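Long-range contacts in lipoprotein (Clostridium difficile, PDB 4OTE), which probably binds methionine at the outer side of the membrane, as an NlpA-family lipoprotein that serves a transport system: residues Asp55-Gln60 / Leu200-Thr205; Leu44-Leu49 / Tyr74-Gly79; His61-Lys66 / Asp195-Leu200; Pro25-Lys30 / Lys214-Val219. All coordinates share one frame; numbering follows the deposited sequence.

Interaction 1: residues Asp55-Gln60 / Leu200-Thr205; sequences DANLFQ and LLAFRT. With MSE (selenomethionine), chain C.
N57 and A202 pair across two antiparallel strands through a reciprocal pair of backbone hydrogen bonds. N57 N reaches A202 O at 2.9 Å, and the return bond from A202 N to N57 O is nearly straight, with 165° at the hydrogen. Packing is close around this pair. The methyl CB of A202 rests 3.4 Å from N57 OD1 and equally near Q60 NE2, so two polar side chains close over it; both also bond to N46. On the other face of the sheet, A56 CB lies 3.8 Å from L201 CD1. Past the corner at F59, L200 N donates to Q60 O at 3.0 Å.

Toward D55 the strands separate and water takes over. One water joins D55 O to R204 N, while a second bridges D55 OD1 and R204 NH2, whose own separation of 4.4 Å exceeds a salt bridge. R204 forms a salt bridge with D207 and donates to the backbone oxygen of L49, and D55 OD2 accepts from the backbone of V8. The opposite end reaches the ligand, where Q60 CB lies 3.8 Å from CE of the bound selenomethionine. Such a strand pair, ending at the ligand cleft, belongs to the central sheet of a periplasmic-binding-protein lobe.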
loop_
_atom_site.group_PDB
_atom_site.type_symbol
_atom_site.label_atom_id
_atom_site.label_comp_id
_atom_site.label_asym_id
_atom_site.label_seq_id
_atom_site.Cartn_x
_atom_site.Cartn_y
_atom_site.Cartn_z
ATOM N N ASP A 55 12.440 7.904 13.653
ATOM C CA ASP A 55 12.131 9.308 13.355
ATOM C C ASP A 55 10.937 9.442 12.420
ATOM O O ASP A 55 10.236 10.451 12.442
ATOM C CB ASP A 55 13.338 9.988 12.716
ATOM C CG ASP A 55 14.521 10.064 13.654
ATOM O OD1 ASP A 55 14.387 10.693 14.725
ATOM O OD2 ASP A 55 15.582 9.500 13.324
ATOM N N ALA A 56 10.723 8.426 11.592
ATOM C CA ALA A 56 9.663 8.448 10.599
ATOM C C ALA A 56 9.410 7.041 10.069
ATOM O O ALA A 56 10.187 6.119 10.333
ATOM C CB ALA A 56 10.044 9.378 9.456
ATOM N N ASN A 57 8.323 6.868 9.325
ATOM C CA ASN A 57 8.124 5.622 8.596
ATOM C C ASN A 57 7.597 5.855 7.185
ATOM O O ASN A 57 7.028 6.911 6.886
ATOM C CB ASN A 57 7.276 4.609 9.397
ATOM C CG ASN A 57 5.833 5.059 9.623
ATOM O OD1 ASN A 57 5.169 5.561 8.717
ATOM N ND2 ASN A 57 5.326 4.820 10.829
ATOM N N LEU A 58 7.835 4.875 6.317
ATOM C CA LEU A 58 7.422 4.941 4.921
ATOM C C LEU A 58 6.756 3.630 4.508
ATOM O O LEU A 58 7.425 2.693 4.065
ATOM C CB LEU A 58 8.630 5.241 4.028
ATOM C CG LEU A 58 8.344 5.444 2.535
ATOM C CD1 LEU A 58 7.314 6.540 2.312
ATOM C CD2 LEU A 58 9.626 5.758 1.783
ATOM N N PHE A 59 5.439 3.560 4.678
ATOM C CA PHE A 59 4.684 2.351 4.316
ATOM C C PHE A 59 3.194 2.578 4.024
ATOM O O PHE A 59 2.571 1.738 3.379
ATOM C CB PHE A 59 4.827 1.284 5.418
ATOM C CG PHE A 59 3.945 1.520 6.615
ATOM C CD1 PHE A 59 4.242 2.515 7.533
ATOM C CD2 PHE A 59 2.809 0.746 6.816
ATOM C CE1 PHE A 59 3.421 2.735 8.630
ATOM C CE2 PHE A 59 1.985 0.959 7.908
ATOM C CZ PHE A 59 2.292 1.955 8.818
ATOM N N GLN A 60 2.630 3.697 4.486
ATOM C CA GLN A 60 1.182 3.902 4.472
ATOM C C GLN A 60 0.745 5.142 3.695
ATOM O O GLN A 60 1.560 6.007 3.370
ATOM C CB GLN A 60 0.674 4.026 5.909
ATOM C CG GLN A 60 0.970 5.373 6.552
ATOM C CD GLN A 60 0.945 5.307 8.062
ATOM O OE1 GLN A 60 -0.072 4.947 8.652
ATOM N NE2 GLN A 60 2.064 5.657 8.699
ATOM N N LEU A 200 3.299 7.784 1.726
ATOM C CA LEU A 200 4.010 8.979 2.157
ATOM C C LEU A 200 4.787 8.738 3.439
ATOM O O LEU A 200 4.577 7.743 4.134
ATOM C CB LEU A 200 3.024 10.149 2.330
ATOM C CG LEU A 200 1.613 9.840 2.852
ATOM C CD1 LEU A 200 1.633 9.411 4.310
ATOM C CD2 LEU A 200 0.697 11.037 2.663
ATOM N N LEU A 201 5.701 9.653 3.727
ATOM C CA LEU A 201 6.429 9.638 4.976
ATOM C C LEU A 201 5.474 10.068 6.084
ATOM O O LEU A 201 4.671 10.987 5.901
ATOM C CB LEU A 201 7.628 10.583 4.905
ATOM C CG LEU A 201 8.695 10.395 5.984
ATOM C CD1 LEU A 201 9.545 9.167 5.693
ATOM C CD2 LEU A 201 9.564 11.640 6.088
ATOM N N ALA A 202 5.538 9.369 7.214
ATOM C CA ALA A 202 4.777 9.735 8.399
ATOM C C ALA A 202 5.743 9.990 9.543
ATOM O O ALA A 202 6.807 9.373 9.622
ATOM C CB ALA A 202 3.791 8.638 8.765
ATOM N N PHE A 203 5.373 10.907 10.429
ATOM C CA PHE A 203 6.248 11.311 11.519
ATOM C C PHE A 203 5.425 11.884 12.657
ATOM O O PHE A 203 4.252 12.212 12.476
ATOM C CB PHE A 203 7.278 12.332 11.029
ATOM C CG PHE A 203 6.718 13.345 10.074
ATOM C CD1 PHE A 203 6.034 14.458 10.543
ATOM C CD2 PHE A 203 6.862 13.179 8.706
ATOM C CE1 PHE A 203 5.506 15.390 9.661
ATOM C CE2 PHE A 203 6.338 14.106 7.818
ATOM C CZ PHE A 203 5.662 15.215 8.297
ATOM N N ARG A 204 6.034 11.980 13.834
ATOM C CA ARG A 204 5.355 12.560 14.985
ATOM C C ARG A 204 5.067 14.034 14.711
ATOM O O ARG A 204 5.908 14.752 14.163
ATOM C CB ARG A 204 6.193 12.403 16.259
ATOM C CG ARG A 204 6.336 10.964 16.733
ATOM C CD ARG A 204 7.170 10.881 17.999
ATOM N NE ARG A 204 8.541 11.345 17.784
ATOM C CZ ARG A 204 9.532 10.611 17.275
ATOM N NH1 ARG A 204 9.339 9.346 16.914
ATOM N NH2 ARG A 204 10.737 11.154 17.123
ATOM N N THR A 205 3.865 14.466 15.081
ATOM C CA THR A 205 3.448 15.854 14.911
ATOM C C THR A 205 4.456 16.837 15.518
ATOM O O THR A 205 4.672 17.916 14.966
ATOM C CB THR A 205 2.051 16.085 15.524
ATOM O OG1 THR A 205 1.126 15.142 14.964
ATOM C CG2 THR A 205 1.557 17.503 15.252
HETATM N N MSE C 301 1.402 0.074 -0.277
HETATM C CA MSE C 301 0.028 -0.078 0.309
HETATM C C MSE C 301 -0.966 0.453 -0.664
HETATM O O MSE C 301 -0.877 1.612 -1.084
HETATM O OXT MSE C 301 -1.886 -0.274 -1.044
HETATM C CB MSE C 301 -0.144 0.656 1.637
HETATM C CG MSE C 301 -1.498 0.350 2.285
HETATM SE SE MSE C 301 -1.771 1.455 3.896
HETATM C CE MSE C 301 -0.480 0.534 5.046
HETATM O O HOH W 1 8.800 11.839 14.311
HETATM O O HOH W 2 13.084 9.225 16.938
HETATM O O HOH W 3 4.321 5.895 6.113
#

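Interaction 2: residues Leu44-Leu49 / Tyr74-Gly79; sequences LPNEAL and YKIMAG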
loop_
_atom_site.group_PDB
_atom_site.type_symbol
_atom_site.label_atom_id
_atom_site.label_comp_id
_atom_site.label_asym_id
_atom_site.label_seq_id
_atom_site.Cartn_x
_atom_site.Cartn_y
_atom_site.Cartn_z
ATOM N N LEU A 44 3.103 -2.486 13.335
ATOM C CA LEU A 44 4.247 -2.126 14.174
ATOM C C LEU A 44 4.964 -0.818 13.803
ATOM O O LEU A 44 5.481 -0.146 14.692
ATOM C CB LEU A 44 5.262 -3.278 14.232
ATOM C CG LEU A 44 4.741 -4.605 14.792
ATOM C CD1 LEU A 44 5.837 -5.659 14.770
ATOM C CD2 LEU A 44 4.188 -4.434 16.200
ATOM N N PRO A 45 5.010 -0.453 12.502
ATOM C CA PRO A 45 5.755 0.768 12.160
ATOM C C PRO A 45 5.240 2.031 12.848
ATOM O O PRO A 45 6.042 2.882 13.231
ATOM C CB PRO A 45 5.576 0.882 10.642
ATOM C CG PRO A 45 5.316 -0.508 10.182
ATOM C CD PRO A 45 4.545 -1.164 11.293
ATOM N N ASN A 46 3.919 2.150 12.984
ATOM C CA ASN A 46 3.312 3.296 13.662
ATOM C C ASN A 46 3.544 3.278 15.169
ATOM O O ASN A 46 3.789 4.325 15.768
ATOM C CB ASN A 46 1.813 3.391 13.358
ATOM C CG ASN A 46 1.529 3.982 11.985
ATOM O OD1 ASN A 46 2.320 4.762 11.452
ATOM N ND2 ASN A 46 0.391 3.628 11.416
ATOM N N GLU A 47 3.471 2.092 15.777
ATOM C CA GLU A 47 3.820 1.929 17.188
ATOM C C GLU A 47 5.217 2.471 17.426
ATOM O O GLU A 47 5.418 3.358 18.250
ATOM C CB GLU A 47 3.773 0.455 17.610
ATOM C CG GLU A 47 2.379 -0.082 17.893
ATOM C CD GLU A 47 1.748 0.500 19.150
ATOM O OE1 GLU A 47 2.494 0.940 20.055
ATOM O OE2 GLU A 47 0.500 0.514 19.231
ATOM N N ALA A 48 6.172 1.940 16.670
ATOM C CA ALA A 48 7.565 2.349 16.778
ATOM C C ALA A 48 7.714 3.856 16.615
ATOM O O ALA A 48 8.457 4.495 17.363
ATOM C CB ALA A 48 8.406 1.615 15.745
ATOM N N LEU A 49 7.000 4.422 15.645
ATOM C CA LEU A 49 7.044 5.864 15.417
ATOM C C LEU A 49 6.527 6.644 16.632
ATOM O O LEU A 49 7.141 7.620 17.064
ATOM C CB LEU A 49 6.241 6.236 14.166
ATOM C CG LEU A 49 6.158 7.723 13.815
ATOM C CD1 LEU A 49 7.550 8.308 13.634
ATOM C CD2 LEU A 49 5.311 7.946 12.569
ATOM N N TYR A 74 -2.368 7.621 18.225
ATOM C CA TYR A 74 -1.000 8.022 17.898
ATOM C C TYR A 74 -0.966 9.517 17.635
ATOM O O TYR A 74 -1.895 10.066 17.040
ATOM C CB TYR A 74 -0.484 7.315 16.642
ATOM C CG TYR A 74 -0.419 5.809 16.711
ATOM C CD1 TYR A 74 0.113 5.158 17.820
ATOM C CD2 TYR A 74 -0.866 5.034 15.645
ATOM C CE1 TYR A 74 0.177 3.777 17.872
ATOM C CE2 TYR A 74 -0.801 3.655 15.686
ATOM C CZ TYR A 74 -0.279 3.033 16.798
ATOM O OH TYR A 74 -0.218 1.666 16.832
ATOM N N LYS A 75 0.110 10.168 18.064
ATOM C CA LYS A 75 0.323 11.583 17.779
ATOM C C LYS A 75 1.227 11.711 16.550
ATOM O O LYS A 75 2.324 12.265 16.620
ATOM C CB LYS A 75 0.919 12.282 19.002
ATOM C CG LYS A 75 0.028 12.190 20.234
ATOM C CD LYS A 75 0.594 12.972 21.409
ATOM N N ILE A 76 0.736 11.192 15.425
ATOM C CA ILE A 76 1.500 11.136 14.180
ATOM C C ILE A 76 0.751 11.803 13.033
ATOM O O ILE A 76 -0.436 12.094 13.134
ATOM C CB ILE A 76 1.872 9.687 13.800
ATOM C CG1 ILE A 76 0.619 8.850 13.529
ATOM C CG2 ILE A 76 2.714 9.064 14.904
ATOM C CD1 ILE A 76 0.911 7.409 13.172
HETATM N N MSE A 77 1.462 12.013 11.935
HETATM C CA MSE A 77 1.027 12.917 10.881
HETATM C C MSE A 77 1.524 12.472 9.534
HETATM O O MSE A 77 2.617 11.935 9.428
HETATM C CB MSE A 77 1.728 14.208 11.267
HETATM C CG MSE A 77 0.998 15.448 10.831
HETATM SE SE MSE A 77 2.285 16.903 11.119
HETATM C CE MSE A 77 2.136 17.594 9.278
ATOM N N ALA A 78 0.735 12.713 8.491
ATOM C CA ALA A 78 1.135 12.397 7.116
ATOM C C ALA A 78 1.902 13.562 6.480
ATOM O O ALA A 78 1.519 14.722 6.638
ATOM C CB ALA A 78 -0.088 12.064 6.278
ATOM N N GLY A 79 2.980 13.248 5.763
ATOM C CA GLY A 79 3.756 14.252 5.037
ATOM C C GLY A 79 3.244 14.444 3.619
ATOM O O GLY A 79 2.073 14.207 3.338
#
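Y74 packs against the helix residues N46 and E47 and meets them in two different ways. Its CG stands anti to the carbonyl carbon (chi1 -61°), which directs the ring toward the helix. CB of N46 approaches the Y74 ring atom CE2 at 3.5 Å, and the backbone carbonyl carbon of N46 lies over one ring face. At the tip, Y74 OH donates a hydrogen bond of 2.8 Å to E47 OE2. The carboxylate and ring planes are 79° apart, and the hydroxyl meets OE2 from above the carboxylate plane, well out of it. E47 begins by pointing away from segment 74-79, but a bend at chi2 (-69°) brings its acid group back to the phenol.

Two residues further on, at I76, van der Waals packing takes over. Its two branches divide the work: CG2 touches L49 CD2 at 3.7 Å, whereas CD1 lies 3.5 Å from N46 OD1, the side chains of N46 and I76 being nearly perpendicular. The amide oxygen of N46 also accepts hydrogen bonds from Q60 and N57.

Helix 44-51 is thus packed against the start of strand 76-84 and the residues leading into it. Helix 62-72 borders the contact, with A68 on N46 and V69 on I76, while F39 of strand 33-39 packs on P45 and A48.

Interaction 3: residues His61-Lys66 / Asp195-Leu200; sequences HEPYLK and DEYANL. With MSE (selenomethionine), chain C; ACT (acetate ion), chain S.
H61 holds CG between its backbone N and carbonyl carbon (chi1 45°), whereas Y197 has CG anti to its carbonyl carbon (chi1 -58°); with these torsions the two side chains run alongside each other in the same direction. The edge of Y197 faces the H61 ring in an edge-to-face pair, with centroids 5.2 Å apart and planes at 59°. CD1 of Y197 sits over the centre of the imidazole, and selenium of the bound selenomethionine lies over the opposite face, displaced toward its rim and 3.6 Å from H61 NE2. This nitrogen donates to an acetate oxygen, OXT, at 2.9 Å; the acetate probably came from the crystallisation liquor.

The other ring nitrogen, ND1, makes a weak N-cap bond with Y64 N at the start of helix 62-72. Packing is close at the root of the side chain, where H61 CB lies 3.2 Å from A198 O. P63 adds its CG against Y197 CD1 at 3.9 Å, and one water accepts from E62 N while donating to E196 O and A198 O.

Y64 sets its ring face against CE of the ligand, and with H61 and N199 it lines the selenomethionine pocket. The contact joins the first turn of helix 62-72 to the loop entering strand 199-204; A78 of strand 76-84 touches both E62 and L200.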
loop_
_atom_site.group_PDB
_atom_site.type_symbol
_atom_site.label_atom_id
_atom_site.label_comp_id
_atom_site.label_asym_id
_atom_site.label_seq_id
_atom_site.Cartn_x
_atom_site.Cartn_y
_atom_site.Cartn_z
ATOM N N HIS A 61 -0.557 5.210 3.419
ATOM C CA HIS A 61 -1.190 6.424 2.912
ATOM C C HIS A 61 -1.955 7.119 4.048
ATOM O O HIS A 61 -2.115 6.561 5.141
ATOM C CB HIS A 61 -2.090 6.142 1.692
ATOM C CG HIS A 61 -2.992 4.954 1.835
ATOM N ND1 HIS A 61 -3.960 4.861 2.810
ATOM C CD2 HIS A 61 -3.102 3.825 1.091
ATOM C CE1 HIS A 61 -4.611 3.718 2.680
ATOM N NE2 HIS A 61 -4.109 3.070 1.644
ATOM N N GLU A 62 -2.405 8.343 3.797
ATOM C CA GLU A 62 -2.993 9.169 4.852
ATOM C C GLU A 62 -4.286 8.597 5.435
ATOM O O GLU A 62 -4.497 8.699 6.644
ATOM C CB GLU A 62 -3.214 10.606 4.370
ATOM C CG GLU A 62 -3.717 11.541 5.464
ATOM C CD GLU A 62 -3.737 12.997 5.045
ATOM O OE1 GLU A 62 -3.663 13.284 3.829
ATOM O OE2 GLU A 62 -3.832 13.860 5.941
ATOM N N PRO A 63 -5.157 8.009 4.588
ATOM C CA PRO A 63 -6.381 7.399 5.120
ATOM C C PRO A 63 -6.118 6.292 6.144
ATOM O O PRO A 63 -6.805 6.218 7.156
ATOM C CB PRO A 63 -7.061 6.834 3.873
ATOM C CG PRO A 63 -6.617 7.742 2.782
ATOM C CD PRO A 63 -5.197 8.106 3.117
ATOM N N TYR A 64 -5.120 5.453 5.885
ATOM C CA TYR A 64 -4.736 4.403 6.822
ATOM C C TYR A 64 -4.226 5.014 8.119
ATOM O O TYR A 64 -4.601 4.576 9.204
ATOM C CB TYR A 64 -3.655 3.499 6.222
ATOM C CG TYR A 64 -3.308 2.330 7.107
ATOM C CD1 TYR A 64 -4.031 1.141 7.037
ATOM C CD2 TYR A 64 -2.270 2.416 8.029
ATOM C CE1 TYR A 64 -3.719 0.068 7.861
ATOM C CE2 TYR A 64 -1.949 1.349 8.853
ATOM C CZ TYR A 64 -2.670 0.179 8.760
ATOM O OH TYR A 64 -2.348 -0.873 9.580
ATOM N N LEU A 65 -3.374 6.029 7.994
ATOM C CA LEU A 65 -2.833 6.733 9.153
ATOM C C LEU A 65 -3.956 7.347 9.995
ATOM O O LEU A 65 -3.979 7.180 11.211
ATOM C CB LEU A 65 -1.831 7.806 8.709
ATOM C CG LEU A 65 -1.157 8.631 9.815
ATOM C CD1 LEU A 65 0.251 9.038 9.399
ATOM C CD2 LEU A 65 -1.982 9.862 10.188
ATOM N N LYS A 66 -4.886 8.043 9.350
ATOM C CA LYS A 66 -6.015 8.652 10.064
ATOM C C LYS A 66 -6.816 7.613 10.841
ATOM O O LYS A 66 -7.226 7.857 11.977
ATOM C CB LYS A 66 -6.931 9.423 9.105
ATOM C CG LYS A 66 -6.383 10.784 8.707
ATOM C CD LYS A 66 -7.319 11.527 7.766
ATOM C CE LYS A 66 -6.754 12.893 7.400
ATOM N NZ LYS A 66 -7.545 13.586 6.344
ATOM N N ASP A 195 -4.635 9.714 -5.916
ATOM C CA ASP A 195 -3.575 10.234 -5.037
ATOM C C ASP A 195 -4.011 10.372 -3.575
ATOM O O ASP A 195 -3.189 10.646 -2.704
ATOM C CB ASP A 195 -2.989 11.552 -5.577
ATOM C CG ASP A 195 -3.950 12.726 -5.478
ATOM O OD1 ASP A 195 -5.122 12.532 -5.097
ATOM O OD2 ASP A 195 -3.525 13.857 -5.794
ATOM N N GLU A 196 -5.304 10.187 -3.311
ATOM C CA GLU A 196 -5.802 10.067 -1.943
ATOM C C GLU A 196 -5.110 8.906 -1.221
ATOM O O GLU A 196 -4.903 8.956 -0.008
ATOM C CB GLU A 196 -7.321 9.861 -1.944
ATOM C CG GLU A 196 -7.972 9.956 -0.570
ATOM C CD GLU A 196 -9.481 9.769 -0.613
ATOM O OE1 GLU A 196 -10.104 10.110 -1.645
ATOM O OE2 GLU A 196 -10.047 9.283 0.391
ATOM N N TYR A 197 -4.743 7.875 -1.981
ATOM C CA TYR A 197 -4.062 6.705 -1.443
ATOM C C TYR A 197 -2.552 6.710 -1.721
ATOM O O TYR A 197 -1.901 5.663 -1.692
ATOM C CB TYR A 197 -4.714 5.438 -2.002
ATOM C CG TYR A 197 -6.187 5.354 -1.672
ATOM C CD1 TYR A 197 -6.618 5.386 -0.349
ATOM C CD2 TYR A 197 -7.150 5.248 -2.675
ATOM C CE1 TYR A 197 -7.961 5.323 -0.032
ATOM C CE2 TYR A 197 -8.499 5.181 -2.363
ATOM C CZ TYR A 197 -8.895 5.213 -1.039
ATOM O OH TYR A 197 -10.226 5.146 -0.706
ATOM N N ALA A 198 -1.992 7.891 -1.968
ATOM C CA ALA A 198 -0.553 8.017 -2.157
ATOM C C ALA A 198 0.169 7.668 -0.855
ATOM O O ALA A 198 -0.162 8.198 0.206
ATOM C CB ALA A 198 -0.196 9.429 -2.594
ATOM N N ASN A 199 1.125 6.745 -0.935
ATOM C CA ASN A 199 1.984 6.450 0.202
ATOM C C ASN A 199 2.859 7.659 0.480
ATOM O O ASN A 199 3.127 8.467 -0.417
ATOM C CB ASN A 199 2.856 5.223 -0.058
ATOM C CG ASN A 199 2.054 3.936 -0.125
ATOM O OD1 ASN A 199 0.866 3.943 -0.455
ATOM N ND2 ASN A 199 2.702 2.823 0.186
ATOM N N LEU A 200 3.299 7.784 1.726
ATOM C CA LEU A 200 4.010 8.979 2.157
ATOM C C LEU A 200 4.787 8.738 3.439
ATOM O O LEU A 200 4.577 7.743 4.134
ATOM C CB LEU A 200 3.024 10.149 2.330
ATOM C CG LEU A 200 1.613 9.840 2.852
ATOM C CD1 LEU A 200 1.633 9.411 4.310
ATOM C CD2 LEU A 200 0.697 11.037 2.663
HETATM N N MSE C 301 1.402 0.074 -0.277
HETATM C CA MSE C 301 0.028 -0.078 0.309
HETATM C C MSE C 301 -0.966 0.453 -0.664
HETATM O O MSE C 301 -0.877 1.612 -1.084
HETATM O OXT MSE C 301 -1.886 -0.274 -1.044
HETATM C CB MSE C 301 -0.144 0.656 1.637
HETATM C CG MSE C 301 -1.498 0.350 2.285
HETATM SE SE MSE C 301 -1.771 1.455 3.896
HETATM C CE MSE C 301 -0.480 0.534 5.046
HETATM C C ACT S . -4.440 0.580 -1.170
HETATM O O ACT S . -4.053 -0.429 -1.802
HETATM O OXT ACT S . -4.398 0.661 0.077
HETATM C CH3 ACT S . -4.970 1.737 -1.946
HETATM O O HOH W 4 -2.311 9.613 1.144
#

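Interaction 4: residues Pro25-Lys30 / Lys214-Val219; sequences PLIKEK and KVLQDV. With ZN (zinc ion), chain I.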
loop_
_atom_site.group_PDB
_atom_site.type_symbol
_atom_site.label_atom_id
_atom_site.label_comp_id
_atom_site.label_asym_id
_atom_site.label_seq_id
_atom_site.Cartn_x
_atom_site.Cartn_y
_atom_site.Cartn_z
ATOM N N PRO A 25 23.106 7.717 -0.224
ATOM C CA PRO A 25 24.175 8.635 -0.625
ATOM C C PRO A 25 23.712 10.087 -0.722
ATOM O O PRO A 25 24.467 10.998 -0.387
ATOM C CB PRO A 25 24.588 8.124 -2.013
ATOM C CG PRO A 25 24.074 6.730 -2.098
ATOM C CD PRO A 25 22.826 6.717 -1.271
ATOM N N LEU A 26 22.479 10.291 -1.180
ATOM C CA LEU A 26 21.914 11.632 -1.295
ATOM C C LEU A 26 21.655 12.220 0.089
ATOM O O LEU A 26 21.846 13.417 0.308
ATOM C CB LEU A 26 20.618 11.592 -2.110
ATOM C CG LEU A 26 20.067 12.918 -2.627
ATOM C CD1 LEU A 26 21.131 13.715 -3.368
ATOM C CD2 LEU A 26 18.880 12.660 -3.541
ATOM N N ILE A 27 21.230 11.373 1.026
ATOM C CA ILE A 27 21.008 11.807 2.402
ATOM C C ILE A 27 22.346 12.153 3.055
ATOM O O ILE A 27 22.436 13.115 3.820
ATOM C CB ILE A 27 20.224 10.746 3.203
ATOM C CG1 ILE A 27 18.797 10.665 2.659
ATOM C CG2 ILE A 27 20.191 11.082 4.686
ATOM C CD1 ILE A 27 18.048 9.412 3.045
ATOM N N LYS A 28 23.381 11.386 2.719
ATOM C CA LYS A 28 24.737 11.649 3.198
ATOM C C LYS A 28 25.266 12.987 2.667
ATOM O O LYS A 28 26.018 13.676 3.348
ATOM C CB LYS A 28 25.670 10.500 2.806
ATOM C CG LYS A 28 26.943 10.424 3.639
ATOM N N GLU A 29 24.854 13.356 1.457
ATOM C CA GLU A 29 25.197 14.661 0.893
ATOM C C GLU A 29 24.591 15.827 1.675
ATOM O O GLU A 29 25.106 16.940 1.611
ATOM C CB GLU A 29 24.763 14.750 -0.569
ATOM C CG GLU A 29 25.751 14.118 -1.527
ATOM C CD GLU A 29 25.309 14.215 -2.973
ATOM O OE1 GLU A 29 24.240 14.806 -3.245
ATOM O OE2 GLU A 29 26.037 13.705 -3.850
ATOM N N LYS A 30 23.502 15.565 2.399
ATOM C CA LYS A 30 22.872 16.573 3.254
ATOM C C LYS A 30 23.459 16.569 4.670
ATOM O O LYS A 30 22.973 17.291 5.545
ATOM C CB LYS A 30 21.357 16.353 3.344
ATOM C CG LYS A 30 20.653 16.083 2.021
ATOM C CD LYS A 30 20.768 17.241 1.051
ATOM C CE LYS A 30 20.065 16.919 -0.258
ATOM N NZ LYS A 30 20.325 17.944 -1.307
ATOM N N LYS A 214 12.538 17.251 7.167
ATOM C CA LYS A 214 12.771 18.115 6.021
ATOM C C LYS A 214 13.760 17.494 5.032
ATOM O O LYS A 214 13.516 17.496 3.821
ATOM C CB LYS A 214 13.295 19.454 6.524
ATOM C CG LYS A 214 13.376 20.550 5.491
ATOM C CD LYS A 214 13.745 21.855 6.177
ATOM C CE LYS A 214 14.893 22.546 5.473
ATOM N NZ LYS A 214 14.534 22.899 4.074
ATOM N N VAL A 215 14.867 16.961 5.546
ATOM C CA VAL A 215 15.868 16.295 4.704
ATOM C C VAL A 215 15.264 15.081 3.995
ATOM O O VAL A 215 15.488 14.880 2.806
ATOM C CB VAL A 215 17.117 15.871 5.517
ATOM C CG1 VAL A 215 17.918 14.784 4.801
ATOM C CG2 VAL A 215 18.004 17.078 5.789
ATOM N N LEU A 216 14.505 14.279 4.733
ATOM C CA LEU A 216 13.894 13.069 4.184
ATOM C C LEU A 216 12.903 13.383 3.075
ATOM O O LEU A 216 12.907 12.730 2.033
ATOM C CB LEU A 216 13.188 12.267 5.280
ATOM C CG LEU A 216 14.067 11.411 6.192
ATOM C CD1 LEU A 216 13.205 10.806 7.289
ATOM C CD2 LEU A 216 14.779 10.320 5.406
ATOM N N GLN A 217 12.056 14.384 3.296
ATOM C CA GLN A 217 11.051 14.739 2.301
ATOM C C GLN A 217 11.662 15.441 1.093
ATOM O O GLN A 217 11.108 15.365 -0.001
ATOM C CB GLN A 217 9.927 15.562 2.927
ATOM C CG GLN A 217 9.097 14.746 3.910
ATOM C CD GLN A 217 7.693 15.274 4.084
ATOM O OE1 GLN A 217 6.732 14.658 3.629
ATOM N NE2 GLN A 217 7.566 16.419 4.740
ATOM N N ASP A 218 12.806 16.095 1.285
ATOM C CA ASP A 218 13.563 16.655 0.166
ATOM C C ASP A 218 14.068 15.546 -0.751
ATOM O O ASP A 218 13.784 15.555 -1.948
ATOM C CB ASP A 218 14.744 17.511 0.655
ATOM C CG ASP A 218 14.343 18.944 0.963
ATOM O OD1 ASP A 218 13.175 19.310 0.702
ATOM O OD2 ASP A 218 15.203 19.709 1.461
ATOM N N VAL A 219 14.786 14.574 -0.188
ATOM C CA VAL A 219 15.360 13.510 -1.013
ATOM C C VAL A 219 14.277 12.600 -1.594
ATOM O O VAL A 219 14.439 12.090 -2.700
ATOM C CB VAL A 219 16.432 12.674 -0.275
ATOM C CG1 VAL A 219 17.501 13.583 0.323
ATOM C CG2 VAL A 219 15.815 11.786 0.794
HETATM ZN ZN ZN I . 24.626 14.155 -5.483
HETATM O O HOH W 5 23.127 15.779 -5.778
HETATM O O HOH W 6 24.825 11.797 -5.868
#
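V219 meets I27 and L26 in the aliphatic part of this helix-helix contact. Its CG2, in the position between the backbone N and carbonyl carbon (chi1 -53° for CG1), comes 3.7 Å from I27 CG1, the two side chains standing nearly perpendicular. Its other methyl, CG1, lies 4.0 Å from L26 CG, and here the side chains run antiparallel alongside each other. I27 also extends CD1 to L216 CD2 at 4.1 Å, and its CG2 faces V215 CG1 from slightly farther away.

The short helical segments are 10.1 Å apart at closest approach and run at 131° to each other. In this binding-protein lobe they belong to helices 24-29 and 211-220; the latter also lies against the central sheet, where L216 packs on I7, V9 and L201.

K30 contributes through its aliphatic stem, with CB 4.1 Å from V215 CG1. A bend at chi2 carries the chain on toward V219. Its ammonium NZ remains 6.1 Å from D218 OD2, too distant for a salt bridge.

Metal binding involves the outer side of helix 24-29. E29 holds a zinc ion with both carboxylate oxygens, OE2 at 2.2 Å and OE1 somewhat farther, and two waters add further ligands.

In the fold
Interactions 1 to 3 involve strands of one mixed sheet, and interaction 4 reaches it through helix 211-220. Interactions 1 and 2 are neighbours, their centres about 6 Å apart, and join through adjacent strands 199-204 and 76-84. Interaction 3 shares L200 and strand 199-204 with interaction 1, about 11 Å away between centres, and both touch the selenomethionine. Interaction 4 lies farther out, about 22 Å from interaction 3 between centres, but helix 211-220 follows strand 199-204. Along the chain, 25-30 and 214-219 enclose the other contacts, while interactions 1 and 2 interleave. Sequence-distant segments are thus brought together in what is probably one lobe, with interactions 1 and 3 contributing to its ligand pocket.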